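Local coordinates for VAL-1 (Chlorella virus, PDB 3GNE), which is an alginate lyase of polysaccharide lyase family 14 that cleaves the uronate chains of alginate, probably by beta-elimination, at residues 17-22 against 73-78; 140-143 against 148-151. All coordinates share one frame; numbering follows the deposited sequence.

Contact 1. Residues 17-22 against 73-78; sequences GSWNVD and ITFAWE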
loop_
_atom_site.group_PDB
_atom_site.type_symbol
_atom_site.label_atom_id
_atom_site.label_comp_id
_atom_site.label_asym_id
_atom_site.label_seq_id
_atom_site.Cartn_x
_atom_site.Cartn_y
_atom_site.Cartn_z
ATOM N N GLY A 17 -9.438 6.256 -16.331
ATOM C CA GLY A 17 -9.470 7.718 -16.543
ATOM C C GLY A 17 -8.064 8.277 -16.325
ATOM O O GLY A 17 -7.064 7.686 -16.800
ATOM N N SER A 18 -7.984 9.389 -15.608
ATOM C CA SER A 18 -6.704 10.051 -15.469
ATOM C C SER A 18 -5.786 9.260 -14.549
ATOM O O SER A 18 -4.609 9.682 -14.416
ATOM C CB SER A 18 -6.860 11.454 -14.909
ATOM O OG SER A 18 -7.366 11.363 -13.588
ATOM N N TRP A 19 -6.239 8.188 -13.909
ATOM C CA TRP A 19 -5.315 7.393 -13.102
ATOM C C TRP A 19 -4.399 6.513 -13.957
ATOM O O TRP A 19 -3.370 6.021 -13.419
ATOM C CB TRP A 19 -6.075 6.494 -12.093
ATOM C CG TRP A 19 -6.369 7.275 -10.846
ATOM C CD1 TRP A 19 -6.837 8.561 -10.761
ATOM C CD2 TRP A 19 -6.208 6.828 -9.504
ATOM N NE1 TRP A 19 -6.973 8.941 -9.438
ATOM C CE2 TRP A 19 -6.586 7.877 -8.649
ATOM C CE3 TRP A 19 -5.759 5.612 -8.943
ATOM C CZ2 TRP A 19 -6.549 7.762 -7.260
ATOM C CZ3 TRP A 19 -5.722 5.509 -7.555
ATOM C CH2 TRP A 19 -6.109 6.588 -6.719
ATOM N N ASN A 20 -4.729 6.262 -15.232
ATOM C CA ASN A 20 -3.852 5.413 -16.068
ATOM C C ASN A 20 -3.622 4.052 -15.384
ATOM O O ASN A 20 -2.485 3.614 -15.156
ATOM C CB ASN A 20 -2.541 6.105 -16.354
ATOM C CG ASN A 20 -2.744 7.557 -16.825
ATOM O OD1 ASN A 20 -2.204 8.512 -16.242
ATOM N ND2 ASN A 20 -3.493 7.656 -17.893
ATOM N N VAL A 21 -4.744 3.414 -15.063
ATOM C CA VAL A 21 -4.685 2.104 -14.387
ATOM C C VAL A 21 -4.290 1.033 -15.376
ATOM O O VAL A 21 -4.815 0.998 -16.488
ATOM C CB VAL A 21 -6.045 1.763 -13.795
ATOM C CG1 VAL A 21 -6.088 0.338 -13.273
ATOM C CG2 VAL A 21 -6.342 2.735 -12.622
ATOM N N ASP A 22 -3.363 0.191 -14.943
ATOM C CA ASP A 22 -2.906 -0.902 -15.811
ATOM C C ASP A 22 -2.710 -2.148 -14.928
ATOM O O ASP A 22 -2.744 -2.056 -13.688
ATOM C CB ASP A 22 -1.611 -0.517 -16.513
ATOM C CG ASP A 22 -1.306 -1.266 -17.794
ATOM O OD1 ASP A 22 -2.137 -2.044 -18.315
ATOM O OD2 ASP A 22 -0.171 -1.045 -18.335
ATOM N N ILE A 73 3.670 12.370 -2.316
ATOM C CA ILE A 73 2.285 12.136 -2.643
ATOM C C ILE A 73 1.657 11.242 -1.585
ATOM O O ILE A 73 2.390 10.462 -0.936
ATOM C CB ILE A 73 2.210 11.469 -4.042
ATOM C CG1 ILE A 73 0.866 11.696 -4.726
ATOM C CG2 ILE A 73 2.541 9.979 -3.985
ATOM C CD1 ILE A 73 0.580 13.140 -5.056
ATOM N N THR A 74 0.345 11.325 -1.482
ATOM C CA THR A 74 -0.415 10.455 -0.578
ATOM C C THR A 74 -1.463 9.707 -1.392
ATOM O O THR A 74 -2.056 10.250 -2.326
ATOM C CB THR A 74 -1.030 11.339 0.510
ATOM O OG1 THR A 74 0.097 11.808 1.285
ATOM C CG2 THR A 74 -1.980 10.541 1.392
ATOM N N PHE A 75 -1.660 8.437 -1.037
ATOM C CA PHE A 75 -2.790 7.695 -1.568
ATOM C C PHE A 75 -3.673 7.283 -0.392
ATOM O O PHE A 75 -3.183 7.065 0.747
ATOM C CB PHE A 75 -2.317 6.442 -2.345
ATOM C CG PHE A 75 -1.799 6.888 -3.731
ATOM C CD1 PHE A 75 -2.703 7.060 -4.765
ATOM C CD2 PHE A 75 -0.451 7.118 -3.933
ATOM C CE1 PHE A 75 -2.285 7.520 -6.015
ATOM C CE2 PHE A 75 0.015 7.545 -5.176
ATOM C CZ PHE A 75 -0.913 7.674 -6.189
ATOM N N ALA A 76 -4.956 7.210 -0.673
ATOM C CA ALA A 76 -5.927 6.955 0.404
ATOM C C ALA A 76 -7.049 6.073 -0.139
ATOM O O ALA A 76 -7.305 6.057 -1.352
ATOM C CB ALA A 76 -6.487 8.273 0.906
ATOM N N TRP A 77 -7.678 5.332 0.738
ATOM C CA TRP A 77 -8.797 4.457 0.357
ATOM C C TRP A 77 -9.566 4.139 1.627
ATOM O O TRP A 77 -9.082 4.442 2.739
ATOM C CB TRP A 77 -8.351 3.142 -0.322
ATOM C CG TRP A 77 -7.328 2.394 0.488
ATOM C CD1 TRP A 77 -7.572 1.431 1.439
ATOM C CD2 TRP A 77 -5.907 2.543 0.450
ATOM N NE1 TRP A 77 -6.378 0.970 1.983
ATOM C CE2 TRP A 77 -5.341 1.644 1.387
ATOM C CE3 TRP A 77 -5.038 3.372 -0.316
ATOM C CZ2 TRP A 77 -3.960 1.527 1.605
ATOM C CZ3 TRP A 77 -3.662 3.239 -0.089
ATOM C CH2 TRP A 77 -3.141 2.351 0.842
ATOM N N GLU A 78 -10.735 3.561 1.448
ATOM C CA GLU A 78 -11.524 3.128 2.604
ATOM C C GLU A 78 -11.791 1.653 2.500
ATOM O O GLU A 78 -11.948 1.125 1.390
ATOM C CB GLU A 78 -12.878 3.880 2.655
ATOM C CG GLU A 78 -12.564 5.405 2.776
ATOM C CD GLU A 78 -13.837 6.209 2.703
ATOM O OE1 GLU A 78 -14.916 5.670 2.988
ATOM O OE2 GLU A 78 -13.810 7.412 2.414
#
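W19 holds CG beside its backbone N, roughly anti to the carbonyl carbon (chi1 -85°), and F75 sets CG anti to its carbonyl carbon (chi1 -77°); these rotations bring two rings together from backbones whose nearest CA atoms, W19 CA and F75 CA, are 11.8 Å apart. The side chains run in opposite senses and overlap at their ends. Contact falls on the far corner of the indole: W19 CH2 lies 4.0 Å from F75 CD1 and equally 4.0 Å from F75 CE1, so it sits astride that bond of the phenyl perimeter, near the plane of the phenyl ring. The edge of F75 is directed toward the face of the six-membered ring of W19, with the planes at 77° and the centroids 5.8 Å apart. This is an offset edge-to-face stack in which the phenyl edge stands over the outer rim of the indole, at CH2, and not over its centre. The chain fold is a two-sheet beta-sandwich of the concanavalin type. F75 projects from strand 72-80 into its interior, where its ring also stacks on F215 of the opposing sheet. W77, two residues on, likewise reaches across to W217. W19 comes from a short 3-10 segment leading into strand 21-25, one of the two outermost strands of the second sheet; a 3.2 Å backbone bond from N20 N to G17 O closes that turn. The indole packs between the layers, on A63 of strand 59-63 and F238 of strand 231-241. Its sole polar atom, NE1, is hydrogen-bonded to S5 OG, which helps set the rotation of the buried ring. A glycerol, probably from the crystallisation liquor, is bound to S18 N.

Contact 2. Residues 140-143 against 148-151; sequences PGLD and GIGF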
loop_
_atom_site.group_PDB
_atom_site.type_symbol
_atom_site.label_atom_id
_atom_site.label_comp_id
_atom_site.label_asym_id
_atom_site.label_seq_id
_atom_site.Cartn_x
_atom_site.Cartn_y
_atom_site.Cartn_z
ATOM N N PRO A 140 17.391 2.475 12.564
ATOM C CA PRO A 140 17.840 1.124 12.864
ATOM C C PRO A 140 16.907 0.074 12.293
ATOM O O PRO A 140 15.685 0.208 12.419
ATOM C CB PRO A 140 17.784 1.045 14.386
ATOM C CG PRO A 140 17.950 2.493 14.808
ATOM C CD PRO A 140 17.203 3.315 13.780
ATOM N N GLY A 141 17.485 -0.951 11.651
ATOM C CA GLY A 141 16.714 -2.050 11.111
ATOM C C GLY A 141 16.038 -1.738 9.775
ATOM O O GLY A 141 15.379 -2.641 9.274
ATOM N N LEU A 142 16.239 -0.522 9.218
ATOM C CA LEU A 142 15.710 -0.276 7.848
ATOM C C LEU A 142 16.702 -0.868 6.839
ATOM O O LEU A 142 17.566 -0.185 6.301
ATOM C CB LEU A 142 15.468 1.192 7.638
ATOM C CG LEU A 142 14.762 1.541 6.321
ATOM C CD1 LEU A 142 13.472 0.736 6.155
ATOM C CD2 LEU A 142 14.480 3.042 6.267
ATOM N N ASP A 143 16.611 -2.181 6.653
ATOM C CA ASP A 143 17.622 -2.972 5.982
ATOM C C ASP A 143 17.072 -3.632 4.719
ATOM O O ASP A 143 15.993 -4.242 4.806
ATOM C CB ASP A 143 18.147 -4.121 6.843
ATOM C CG ASP A 143 18.851 -3.714 8.100
ATOM O OD1 ASP A 143 19.100 -2.521 8.325
ATOM O OD2 ASP A 143 19.117 -4.606 8.896
ATOM N N GLY A 148 10.022 -7.035 4.191
ATOM C CA GLY A 148 9.981 -5.602 4.444
ATOM C C GLY A 148 10.086 -5.297 5.926
ATOM O O GLY A 148 10.042 -6.164 6.822
ATOM N N ILE A 149 10.177 -3.993 6.185
ATOM C CA ILE A 149 10.346 -3.455 7.525
ATOM C C ILE A 149 9.054 -2.746 7.957
ATOM O O ILE A 149 8.555 -1.842 7.273
ATOM C CB ILE A 149 11.526 -2.453 7.571
ATOM C CG1 ILE A 149 12.757 -2.957 6.825
ATOM C CG2 ILE A 149 11.839 -2.098 9.020
ATOM C CD1 ILE A 149 13.317 -4.295 7.275
ATOM N N GLY A 150 8.513 -3.185 9.096
ATOM C CA GLY A 150 7.239 -2.619 9.599
ATOM C C GLY A 150 7.510 -1.506 10.591
ATOM O O GLY A 150 8.473 -1.574 11.350
ATOM N N PHE A 151 6.613 -0.511 10.531
ATOM C CA PHE A 151 6.612 0.584 11.514
ATOM C C PHE A 151 5.182 0.834 11.967
ATOM O O PHE A 151 4.230 0.573 11.210
ATOM C CB PHE A 151 7.142 1.895 10.899
ATOM C CG PHE A 151 8.618 1.741 10.485
ATOM C CD1 PHE A 151 9.603 2.109 11.388
ATOM C CD2 PHE A 151 8.945 1.251 9.242
ATOM C CE1 PHE A 151 10.929 1.980 11.059
ATOM C CE2 PHE A 151 10.269 1.119 8.902
ATOM C CZ PHE A 151 11.292 1.456 9.805
#
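An inverse gamma turn centred on L142 lies against I149 and F151 of strand 149-151, the outermost strand at one end of the seven-stranded sheet. The turn is tight: G141 O comes back to 2.9 Å from D143 N. I149 points at it and makes the main contact. CG1 anti to the carbonyl carbon and a chi2 of -57° bring CD1 against the turn, 3.3 Å from G141 O and 3.6 Å from D143 O. CG1 and CG2 also border the G141 oxygen, so both branches of one isoleucine, CG1-CD1 and CG2, lie against a single carbonyl oxygen. No hydrogen bond links the two segments; the contact is van der Waals in kind, methyl and methylene groups against carbonyl oxygens and apolar side chains. L142 extends CG anti to its backbone N (chi1 -173°), crossing the isoleucine obliquely; its CD1 methyl touches I149 CG1 at 3.8 Å. The same methyl approaches the edge of the F151 ring near its plane, at 4.2 Å from F151 CE2. I149 and F151, two residues apart, thus share contact with one leucine methyl. L142 is the buried member of the group and also packs on I129 and P131, while F151 rests on I129 and I139. Backbone hydrogen bonds between I149 and I129 and between F151 and D127 tie the strand to its antiparallel neighbour 125-130, and G148 N is bonded to Y128 OH. The contact is that of a long connection between two adjacent antiparallel strands, folded back over the edge strand of a beta-sandwich.

In the fold
Contact 1 is buried and contact 2 lies at the surface, on opposite sides of the chain's centre, with centres 26 Å apart and nearest atoms about 13 Å apart. Contact 1 sits just ahead of strand 21-25 and contact 2 on strand 149-151, the two outermost strands of the seven-stranded sheet. Contact 1 joins this sheet to the other layer of the sandwich over a long sequence separation; contact 2 is local, with four residues between its segments. Neither uses a hydrogen bond across the segments. One aromatic pair carries the first, whereas aliphatic branches against backbone oxygens and a ring edge make up the larger second interface.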